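Ionotropic glutamate receptor bacterial homologue (Nostoc punctiforme, PDB 2PYY) binds L-glutamate through the ligand-binding core of a bacterial homologue of ionotropic glutamate receptors, and probably couples that binding to channel opening. Local coordinates at residues P84-G89 and G211-L216. Numbering follows the deposited sequence.
Sequences PIFASG and GTYQSL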
# COMPACT_ATOMS: atom_id res chain seq x y z
N PRO B 84 -4.14 -12.72 2.86
CA PRO B 84 -5.23 -11.78 2.57
C PRO B 84 -6.60 -12.34 2.96
O PRO B 84 -6.86 -13.53 2.80
CB PRO B 84 -5.11 -11.55 1.06
CG PRO B 84 -4.38 -12.78 0.56
CD PRO B 84 -3.36 -13.02 1.65
N ILE B 85 -7.47 -11.48 3.50
CA ILE B 85 -8.81 -11.94 3.90
C ILE B 85 -9.85 -11.43 2.93
O ILE B 85 -11.03 -11.80 3.02
CB ILE B 85 -9.24 -11.42 5.28
CG1 ILE B 85 -9.21 -9.88 5.27
CG2 ILE B 85 -8.36 -12.02 6.35
CD1 ILE B 85 -9.69 -9.24 6.53
N PHE B 86 -9.43 -10.57 2.01
CA PHE B 86 -10.34 -9.96 1.05
C PHE B 86 -9.59 -9.27 -0.09
O PHE B 86 -8.48 -8.79 0.10
CB PHE B 86 -11.19 -8.91 1.78
CG PHE B 86 -12.46 -8.54 1.06
CD1 PHE B 86 -13.65 -9.23 1.33
CD2 PHE B 86 -12.48 -7.51 0.14
CE1 PHE B 86 -14.84 -8.87 0.69
CE2 PHE B 86 -13.67 -7.14 -0.51
CZ PHE B 86 -14.85 -7.83 -0.23
N ALA B 87 -10.21 -9.23 -1.27
CA ALA B 87 -9.63 -8.57 -2.44
C ALA B 87 -10.40 -7.27 -2.62
O ALA B 87 -11.62 -7.28 -2.82
CB ALA B 87 -9.79 -9.46 -3.68
N SER B 88 -9.70 -6.14 -2.55
CA SER B 88 -10.34 -4.83 -2.67
C SER B 88 -9.51 -3.86 -3.52
O SER B 88 -8.61 -4.28 -4.24
CB SER B 88 -10.57 -4.24 -1.27
OG SER B 88 -11.26 -3.00 -1.31
N GLY B 89 -9.81 -2.57 -3.43
CA GLY B 89 -9.05 -1.59 -4.19
C GLY B 89 -9.66 -0.21 -4.15
O GLY B 89 -10.79 -0.03 -3.70
N GLY B 211 -15.94 -24.08 3.10
CA GLY B 211 -17.05 -23.27 2.64
C GLY B 211 -17.46 -22.12 3.55
O GLY B 211 -18.19 -21.22 3.12
N THR B 212 -17.01 -22.14 4.79
CA THR B 212 -17.35 -21.07 5.73
C THR B 212 -17.04 -19.68 5.18
O THR B 212 -17.88 -18.77 5.25
CB THR B 212 -16.62 -21.24 7.07
OG1 THR B 212 -16.99 -22.50 7.64
CG2 THR B 212 -17.03 -20.13 8.04
N TYR B 213 -15.84 -19.51 4.62
CA TYR B 213 -15.44 -18.21 4.05
C TYR B 213 -16.46 -17.79 3.00
O TYR B 213 -17.03 -16.69 3.03
CB TYR B 213 -14.06 -18.30 3.39
CG TYR B 213 -13.60 -16.98 2.84
CD1 TYR B 213 -12.91 -16.07 3.64
CD2 TYR B 213 -13.91 -16.59 1.53
CE1 TYR B 213 -12.54 -14.82 3.17
CE2 TYR B 213 -13.55 -15.34 1.04
CZ TYR B 213 -12.87 -14.46 1.87
OH TYR B 213 -12.52 -13.20 1.41
N GLN B 214 -16.66 -18.70 2.06
CA GLN B 214 -17.58 -18.52 0.96
C GLN B 214 -18.95 -18.05 1.48
O GLN B 214 -19.51 -17.07 0.99
CB GLN B 214 -17.73 -19.87 0.24
CG GLN B 214 -17.47 -19.82 -1.25
CD GLN B 214 -18.70 -19.42 -2.03
OE1 GLN B 214 -19.27 -20.23 -2.76
NE2 GLN B 214 -19.12 -18.16 -1.87
N SER B 215 -19.46 -18.74 2.49
CA SER B 215 -20.77 -18.38 3.05
C SER B 215 -20.78 -17.00 3.68
O SER B 215 -21.76 -16.26 3.57
CB SER B 215 -21.21 -19.43 4.07
OG SER B 215 -21.30 -20.71 3.47
N LEU B 216 -19.68 -16.64 4.34
CA LEU B 216 -19.58 -15.33 4.98
C LEU B 216 -19.58 -14.24 3.94
O LEU B 216 -20.25 -13.22 4.08
CB LEU B 216 -18.30 -15.24 5.82
CG LEU B 216 -18.45 -15.42 7.33
CD1 LEU B 216 -19.32 -16.62 7.64
CD2 LEU B 216 -17.07 -15.56 7.96
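The phenol end of Y213 overlaps the backbone at I85 and F86. Its OH donates a hydrogen bond to I85 O, 2.6 Å away. The carbonyl oxygen lies in the plane of the tyrosine ring, at its edge, with CE1 and CZ each 3.4 Å from it. The hydroxyl sits above the carbonyl plane, and the C=O...OH angle is 131°. CG of Y213 is anti to the backbone N (chi1 -178°), which carries the ring out from the first turn of helix 212-220 toward I85. F86 adds a looser contact: its CD1 is 4.1 Å from Y213 OH, and the two side chains cross at about a right angle. The side chain of F86 is about 9 Å from the bound glutamate. A phenylalanine in place of Y213 would probably leave I85 O without this donor. The ring of Y213 also has a cation-pi partner in K208, and its side chain touches L30. On the helix side, G211 is the N-cap, and its O accepts from both N and OG of S215. I85 and F86 are both hydrogen-bonded through the backbone to Y186 of strand 175-190, a classic beta bulge, and the tyrosine bond reaches the first of these two residues. The contact joins helix 212-220 to the chain at I85 and F86, which leads along strand 86-94, with L30 of helix 26-38 and L204 of helix 197-209 packed against I85.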